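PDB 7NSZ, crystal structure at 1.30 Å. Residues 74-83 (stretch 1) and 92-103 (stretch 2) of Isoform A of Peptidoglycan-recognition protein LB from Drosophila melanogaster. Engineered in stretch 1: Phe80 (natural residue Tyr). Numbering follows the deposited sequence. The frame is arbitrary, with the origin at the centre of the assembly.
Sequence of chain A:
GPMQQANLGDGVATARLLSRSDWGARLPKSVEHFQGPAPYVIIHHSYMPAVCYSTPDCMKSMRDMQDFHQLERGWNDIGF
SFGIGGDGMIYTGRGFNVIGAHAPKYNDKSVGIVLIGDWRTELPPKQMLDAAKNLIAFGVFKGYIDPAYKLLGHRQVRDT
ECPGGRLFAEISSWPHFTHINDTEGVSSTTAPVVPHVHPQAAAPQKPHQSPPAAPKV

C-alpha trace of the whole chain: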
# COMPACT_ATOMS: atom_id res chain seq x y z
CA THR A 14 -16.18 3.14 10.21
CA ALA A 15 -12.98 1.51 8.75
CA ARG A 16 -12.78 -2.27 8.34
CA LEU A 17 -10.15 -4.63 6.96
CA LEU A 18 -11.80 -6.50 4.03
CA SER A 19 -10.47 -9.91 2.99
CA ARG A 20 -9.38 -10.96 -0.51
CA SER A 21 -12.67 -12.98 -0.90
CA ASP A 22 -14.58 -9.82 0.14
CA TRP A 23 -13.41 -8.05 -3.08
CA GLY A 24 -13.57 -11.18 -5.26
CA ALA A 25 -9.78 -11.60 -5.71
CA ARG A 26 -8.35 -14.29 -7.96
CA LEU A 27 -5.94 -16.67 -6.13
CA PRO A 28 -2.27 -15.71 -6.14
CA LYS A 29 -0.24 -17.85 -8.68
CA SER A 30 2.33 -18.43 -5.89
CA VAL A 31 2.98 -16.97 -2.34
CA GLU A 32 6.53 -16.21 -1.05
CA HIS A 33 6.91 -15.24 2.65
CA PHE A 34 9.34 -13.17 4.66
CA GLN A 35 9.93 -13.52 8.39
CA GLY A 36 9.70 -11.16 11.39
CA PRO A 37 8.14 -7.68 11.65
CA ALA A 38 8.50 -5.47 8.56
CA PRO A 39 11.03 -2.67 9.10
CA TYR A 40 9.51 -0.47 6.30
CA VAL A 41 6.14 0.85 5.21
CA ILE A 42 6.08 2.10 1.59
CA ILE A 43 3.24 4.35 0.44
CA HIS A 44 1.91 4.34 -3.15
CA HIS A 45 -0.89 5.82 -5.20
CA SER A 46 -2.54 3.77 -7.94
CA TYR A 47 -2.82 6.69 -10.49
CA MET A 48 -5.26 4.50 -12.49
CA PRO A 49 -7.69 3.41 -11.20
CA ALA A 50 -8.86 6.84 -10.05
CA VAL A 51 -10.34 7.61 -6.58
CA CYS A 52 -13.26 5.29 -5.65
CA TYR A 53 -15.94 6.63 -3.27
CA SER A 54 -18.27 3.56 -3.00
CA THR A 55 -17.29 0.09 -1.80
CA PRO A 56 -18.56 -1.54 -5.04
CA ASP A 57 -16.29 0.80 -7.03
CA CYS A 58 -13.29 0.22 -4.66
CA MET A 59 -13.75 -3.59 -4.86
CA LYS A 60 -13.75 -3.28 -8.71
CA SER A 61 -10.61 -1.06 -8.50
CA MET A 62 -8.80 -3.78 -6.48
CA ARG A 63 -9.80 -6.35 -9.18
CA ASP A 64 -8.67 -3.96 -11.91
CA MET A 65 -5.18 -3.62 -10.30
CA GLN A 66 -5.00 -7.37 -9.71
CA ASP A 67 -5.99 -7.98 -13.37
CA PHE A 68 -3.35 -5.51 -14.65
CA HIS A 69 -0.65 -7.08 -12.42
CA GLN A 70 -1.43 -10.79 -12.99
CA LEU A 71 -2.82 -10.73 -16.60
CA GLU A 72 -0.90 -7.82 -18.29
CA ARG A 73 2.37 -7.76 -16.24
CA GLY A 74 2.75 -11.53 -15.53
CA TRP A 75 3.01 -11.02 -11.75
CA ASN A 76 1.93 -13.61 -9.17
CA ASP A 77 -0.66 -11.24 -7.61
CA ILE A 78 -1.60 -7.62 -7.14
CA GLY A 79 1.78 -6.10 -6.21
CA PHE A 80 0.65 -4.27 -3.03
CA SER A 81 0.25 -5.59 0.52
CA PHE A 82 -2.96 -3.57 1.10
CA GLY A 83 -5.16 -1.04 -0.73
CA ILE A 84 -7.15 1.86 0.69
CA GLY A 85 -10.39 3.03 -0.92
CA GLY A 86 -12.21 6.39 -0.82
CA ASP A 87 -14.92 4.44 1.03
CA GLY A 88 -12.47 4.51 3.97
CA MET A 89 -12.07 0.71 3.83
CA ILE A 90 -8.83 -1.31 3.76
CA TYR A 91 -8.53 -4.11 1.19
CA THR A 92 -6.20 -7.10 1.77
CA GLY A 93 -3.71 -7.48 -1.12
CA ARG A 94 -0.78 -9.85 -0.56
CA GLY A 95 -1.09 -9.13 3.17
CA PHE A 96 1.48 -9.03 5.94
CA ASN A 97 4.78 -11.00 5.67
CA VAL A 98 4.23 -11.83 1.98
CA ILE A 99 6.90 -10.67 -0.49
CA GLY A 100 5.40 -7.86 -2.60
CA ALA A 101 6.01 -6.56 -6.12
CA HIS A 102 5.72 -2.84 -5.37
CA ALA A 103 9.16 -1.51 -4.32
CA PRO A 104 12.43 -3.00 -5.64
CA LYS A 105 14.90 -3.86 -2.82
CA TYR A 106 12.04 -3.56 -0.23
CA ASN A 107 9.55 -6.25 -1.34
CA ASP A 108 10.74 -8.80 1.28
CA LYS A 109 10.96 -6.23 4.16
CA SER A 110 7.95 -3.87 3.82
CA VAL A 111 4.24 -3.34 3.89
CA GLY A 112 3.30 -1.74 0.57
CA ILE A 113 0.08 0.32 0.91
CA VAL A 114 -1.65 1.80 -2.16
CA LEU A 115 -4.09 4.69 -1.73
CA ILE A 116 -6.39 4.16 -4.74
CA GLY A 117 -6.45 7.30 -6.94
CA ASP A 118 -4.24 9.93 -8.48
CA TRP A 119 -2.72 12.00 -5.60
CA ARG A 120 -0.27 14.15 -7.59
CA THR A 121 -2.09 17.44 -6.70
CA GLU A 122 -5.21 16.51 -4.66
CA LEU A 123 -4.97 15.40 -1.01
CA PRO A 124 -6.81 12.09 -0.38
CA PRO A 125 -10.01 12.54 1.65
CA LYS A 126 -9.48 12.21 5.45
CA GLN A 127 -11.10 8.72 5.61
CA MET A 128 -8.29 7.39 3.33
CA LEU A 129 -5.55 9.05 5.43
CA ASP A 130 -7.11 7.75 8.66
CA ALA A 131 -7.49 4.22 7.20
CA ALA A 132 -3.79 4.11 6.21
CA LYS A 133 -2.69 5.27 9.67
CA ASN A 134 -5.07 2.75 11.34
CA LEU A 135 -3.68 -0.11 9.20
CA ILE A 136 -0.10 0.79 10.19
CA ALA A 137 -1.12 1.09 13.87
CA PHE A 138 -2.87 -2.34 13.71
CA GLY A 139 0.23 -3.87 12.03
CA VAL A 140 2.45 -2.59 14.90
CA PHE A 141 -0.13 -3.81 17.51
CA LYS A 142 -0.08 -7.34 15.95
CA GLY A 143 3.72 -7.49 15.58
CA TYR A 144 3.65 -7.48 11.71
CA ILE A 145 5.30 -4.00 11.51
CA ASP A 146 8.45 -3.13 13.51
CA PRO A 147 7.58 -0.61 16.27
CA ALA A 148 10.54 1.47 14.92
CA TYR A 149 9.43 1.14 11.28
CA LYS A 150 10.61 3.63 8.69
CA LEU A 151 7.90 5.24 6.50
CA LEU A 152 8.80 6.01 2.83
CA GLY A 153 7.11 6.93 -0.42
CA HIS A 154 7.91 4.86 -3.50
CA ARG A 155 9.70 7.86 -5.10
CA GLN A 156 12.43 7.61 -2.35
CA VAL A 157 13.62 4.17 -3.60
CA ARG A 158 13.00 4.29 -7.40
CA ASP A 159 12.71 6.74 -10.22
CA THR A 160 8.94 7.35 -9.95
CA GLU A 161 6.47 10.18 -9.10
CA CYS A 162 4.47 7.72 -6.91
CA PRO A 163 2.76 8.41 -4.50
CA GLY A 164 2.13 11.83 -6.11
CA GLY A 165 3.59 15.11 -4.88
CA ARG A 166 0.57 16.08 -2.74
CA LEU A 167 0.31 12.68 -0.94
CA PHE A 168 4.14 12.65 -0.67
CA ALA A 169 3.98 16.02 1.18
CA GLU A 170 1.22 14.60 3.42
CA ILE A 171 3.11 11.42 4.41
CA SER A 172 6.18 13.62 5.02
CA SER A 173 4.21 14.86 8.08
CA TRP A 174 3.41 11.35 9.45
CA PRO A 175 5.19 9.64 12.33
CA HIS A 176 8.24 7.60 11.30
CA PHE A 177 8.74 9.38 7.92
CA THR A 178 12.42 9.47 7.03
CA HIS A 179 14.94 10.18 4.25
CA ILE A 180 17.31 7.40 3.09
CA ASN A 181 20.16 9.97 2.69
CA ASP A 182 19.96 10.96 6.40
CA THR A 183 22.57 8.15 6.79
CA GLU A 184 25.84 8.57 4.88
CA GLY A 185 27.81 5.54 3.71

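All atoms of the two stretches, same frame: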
# COMPACT_ATOMS: atom_id res chain seq x y z
N GLY A 74 2.22 -10.18 -15.82
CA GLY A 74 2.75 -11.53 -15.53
C GLY A 74 3.18 -11.73 -14.10
O GLY A 74 4.05 -12.57 -13.75
N TRP A 75 2.65 -10.91 -13.18
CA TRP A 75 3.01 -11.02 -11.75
C TRP A 75 2.18 -12.09 -11.06
O TRP A 75 1.12 -12.46 -11.57
CB TRP A 75 2.78 -9.67 -11.05
CG TRP A 75 3.65 -8.56 -11.51
CD1 TRP A 75 4.58 -8.56 -12.49
CD2 TRP A 75 3.60 -7.22 -11.00
NE1 TRP A 75 5.18 -7.33 -12.59
CE2 TRP A 75 4.56 -6.49 -11.72
CE3 TRP A 75 2.82 -6.61 -10.00
CZ2 TRP A 75 4.75 -5.14 -11.49
CZ3 TRP A 75 3.01 -5.27 -9.78
CH2 TRP A 75 3.98 -4.55 -10.50
N ASN A 76 2.62 -12.53 -9.90
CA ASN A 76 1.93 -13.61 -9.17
C ASN A 76 0.60 -13.14 -8.60
O ASN A 76 -0.25 -13.97 -8.26
CB ASN A 76 2.76 -14.15 -8.01
CG ASN A 76 3.98 -14.92 -8.48
OD1 ASN A 76 4.94 -15.08 -7.71
ND2 ASN A 76 3.95 -15.40 -9.71
N ASP A 77 0.46 -11.85 -8.35
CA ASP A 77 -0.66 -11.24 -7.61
C ASP A 77 -0.62 -9.73 -7.80
O ASP A 77 0.38 -9.20 -8.30
CB ASP A 77 -0.63 -11.59 -6.13
CG ASP A 77 -1.93 -11.45 -5.37
OD1 ASP A 77 -2.98 -11.25 -6.06
OD2 ASP A 77 -1.87 -11.60 -4.14
N ILE A 78 -1.68 -9.07 -7.41
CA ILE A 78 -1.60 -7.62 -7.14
C ILE A 78 -0.30 -7.33 -6.38
O ILE A 78 0.07 -8.06 -5.49
CB ILE A 78 -2.82 -7.12 -6.35
CG1 ILE A 78 -2.89 -5.59 -6.42
CG2 ILE A 78 -2.91 -7.68 -4.95
CD1 ILE A 78 -4.16 -5.01 -5.86
N GLY A 79 0.43 -6.30 -6.79
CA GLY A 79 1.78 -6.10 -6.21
C GLY A 79 1.80 -5.56 -4.78
O GLY A 79 2.83 -5.68 -4.14
N PHE A 80 0.72 -4.97 -4.32
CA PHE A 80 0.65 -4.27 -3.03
C PHE A 80 0.25 -5.21 -1.90
O PHE A 80 -0.53 -6.19 -2.09
CB PHE A 80 -0.36 -3.13 -3.15
CG PHE A 80 -0.04 -2.17 -4.26
CD1 PHE A 80 1.11 -1.37 -4.20
CD2 PHE A 80 -0.86 -2.04 -5.36
CE1 PHE A 80 1.43 -0.48 -5.22
CE2 PHE A 80 -0.55 -1.14 -6.36
CZ PHE A 80 0.62 -0.39 -6.31
N SER A 81 0.65 -4.86 -0.71
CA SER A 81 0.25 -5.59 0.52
C SER A 81 -1.21 -5.33 0.84
O SER A 81 -1.97 -6.26 1.23
CB SER A 81 1.10 -5.19 1.66
OG SER A 81 2.51 -5.25 1.36
N PHE A 82 -1.60 -4.05 0.73
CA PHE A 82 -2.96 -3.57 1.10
C PHE A 82 -3.35 -2.40 0.20
O PHE A 82 -2.44 -1.65 -0.25
CB PHE A 82 -3.07 -3.09 2.55
CG PHE A 82 -2.86 -4.20 3.55
CD1 PHE A 82 -1.62 -4.45 4.06
CD2 PHE A 82 -3.91 -4.98 3.98
CE1 PHE A 82 -1.40 -5.52 4.90
CE2 PHE A 82 -3.68 -6.07 4.83
CZ PHE A 82 -2.42 -6.31 5.30
N GLY A 83 -4.63 -2.24 -0.08
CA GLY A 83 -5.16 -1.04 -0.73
C GLY A 83 -6.10 -0.33 0.19
O GLY A 83 -6.71 -0.92 1.11
N THR A 92 -7.35 -6.20 1.69
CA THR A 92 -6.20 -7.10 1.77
C THR A 92 -5.72 -7.35 0.36
O THR A 92 -6.47 -7.84 -0.51
CB THR A 92 -6.53 -8.42 2.46
OG1 THR A 92 -7.01 -8.08 3.77
CG2 THR A 92 -5.32 -9.32 2.59
N GLY A 93 -4.44 -7.08 0.09
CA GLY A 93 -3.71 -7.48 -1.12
C GLY A 93 -2.92 -8.74 -0.83
O GLY A 93 -3.50 -9.75 -0.40
N ARG A 94 -1.61 -8.69 -0.97
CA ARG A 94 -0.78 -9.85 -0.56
C ARG A 94 -0.82 -10.05 0.93
O ARG A 94 -0.56 -11.18 1.38
CB ARG A 94 0.64 -9.68 -1.05
CG ARG A 94 0.74 -9.58 -2.55
CD ARG A 94 2.11 -9.86 -3.12
NE ARG A 94 2.18 -9.55 -4.52
CZ ARG A 94 3.10 -9.97 -5.36
NH1 ARG A 94 4.21 -10.53 -4.87
NH2 ARG A 94 2.94 -9.75 -6.64
N GLY A 95 -1.03 -8.99 1.71
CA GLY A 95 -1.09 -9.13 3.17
C GLY A 95 0.26 -9.03 3.82
O GLY A 95 1.28 -8.76 3.18
N PHE A 96 0.25 -9.15 5.14
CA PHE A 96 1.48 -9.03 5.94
C PHE A 96 2.41 -10.23 5.74
O PHE A 96 1.94 -11.36 5.58
CB PHE A 96 1.14 -8.91 7.42
CG PHE A 96 0.41 -7.64 7.79
CD1 PHE A 96 -0.85 -7.67 8.32
CD2 PHE A 96 1.09 -6.46 7.74
CE1 PHE A 96 -1.46 -6.49 8.72
CE2 PHE A 96 0.50 -5.26 8.13
CZ PHE A 96 -0.79 -5.29 8.62
N ASN A 97 3.70 -9.98 5.69
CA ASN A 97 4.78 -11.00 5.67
C ASN A 97 4.72 -11.80 4.38
O ASN A 97 5.27 -12.91 4.34
CB ASN A 97 4.72 -11.91 6.90
CG ASN A 97 5.29 -11.21 8.11
OD1 ASN A 97 4.60 -10.46 8.76
ND2 ASN A 97 6.59 -11.41 8.34
N VAL A 98 4.20 -11.22 3.33
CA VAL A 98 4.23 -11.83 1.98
C VAL A 98 5.08 -10.93 1.11
O VAL A 98 4.91 -9.65 1.12
CB VAL A 98 2.85 -12.05 1.35
CG1 VAL A 98 2.90 -12.42 -0.11
CG2 VAL A 98 2.08 -13.07 2.15
N ILE A 99 6.02 -11.45 0.37
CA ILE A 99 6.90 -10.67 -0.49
C ILE A 99 6.05 -10.00 -1.55
O ILE A 99 5.27 -10.67 -2.27
CB ILE A 99 8.00 -11.56 -1.12
CG1 ILE A 99 8.86 -12.17 -0.01
CG2 ILE A 99 8.82 -10.74 -2.09
CD1 ILE A 99 10.04 -13.01 -0.48
N GLY A 100 6.19 -8.69 -1.67
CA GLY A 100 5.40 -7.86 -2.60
C GLY A 100 6.04 -7.71 -3.95
O GLY A 100 7.10 -8.34 -4.21
N ALA A 101 5.42 -6.93 -4.82
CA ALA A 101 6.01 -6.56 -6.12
C ALA A 101 5.70 -5.10 -6.35
O ALA A 101 5.20 -4.69 -7.39
CB ALA A 101 5.42 -7.38 -7.26
N HIS A 102 6.05 -4.28 -5.35
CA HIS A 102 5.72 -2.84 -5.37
C HIS A 102 6.96 -1.95 -5.22
O HIS A 102 6.83 -0.80 -5.57
CB HIS A 102 4.64 -2.51 -4.32
CG HIS A 102 5.08 -2.75 -2.92
ND1 HIS A 102 5.76 -1.81 -2.15
CD2 HIS A 102 5.04 -3.88 -2.17
CE1 HIS A 102 6.12 -2.40 -1.02
NE2 HIS A 102 5.73 -3.71 -1.02
N ALA A 103 8.02 -2.41 -4.61
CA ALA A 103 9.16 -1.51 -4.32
C ALA A 103 10.43 -2.34 -4.38
O ALA A 103 10.77 -3.01 -3.44
CB ALA A 103 8.98 -0.89 -2.96
O HOH W 1 2.84 -7.93 1.10

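The contact between residues 74-83 and 92-103 of this peptidoglycan-recognition protein illustrates how two largely irregular segments can be joined by backbone carbonyls, read in succession by main-chain amides and one arginine, with aromatic packing at both ends.

Five consecutive carbonyls of the first stretch, from Asp77 to Ser81, accept hydrogen bonds from the second. Arg94 supplies three of the donors. Its own amide N reaches Phe80 O at 2.9 Å, while its side chain, nearly extended beyond an m chi1, carries the guanidinium to the preceding carbonyls: Arg94 NE donates to Ile78 O at 2.8 Å and Arg94 NH2 to Asp77 O at 3.1 Å. Both acceptors lie near the guanidinium plane, where N-H bonds point. Arg94 NH1 turns back to Ile99 O, 2.8 Å away, so the same group also braces its own loop. The carboxylate of Asp77 contributes charge proximity rather than a salt bridge: Asp77 OD2 is 4.6 Å from Arg94 NE and well out of the guanidinium plane.

Ser81 O serves two amides, Gly93 N at 2.8 Å and Gly95 N at 2.9 Å. Such close backbone approach leaves little room for side chains. A CB on Gly93 would run into Phe80 O and Ser81 O, and one on Gly79 would clash with Ala101 O. Gly95, with phi 88° and psi -180°, needs glycine for its own backbone, since a CB would be jammed against the preceding carbonyl. It also opens the type II turn that ends at Val98. A water bridges this turn to the first stretch, its oxygen 2.7 Å from each of Ser81 OG, Gly95 O and Val98 O.

At one end, Phe82 and Thr92 form an antiparallel, non-hydrogen-bonded bridge with both side chains on the same sheet face. The buried Phe82 ring directs its edge toward the face of Phe96, with centroids 4.7 Å apart and planes at 55°; Phe82 CZ also lies 3.8 Å from Gly95 CA, where the glycine offers no side chain.

At the other end, Ala101 N donates to Gly79 O at 3.0 Å. The small Ala101 methyl sits over the face of Trp75, its CB 4.1 Å from the centroid of the six-membered ring, a CH-pi contact. Nearby, the engineered Phe80 begins by pointing away, yet its ring returns to bring CD1 within 3.7 Å of His102 CB. Altogether, 726 Å² is buried, summed over both sides.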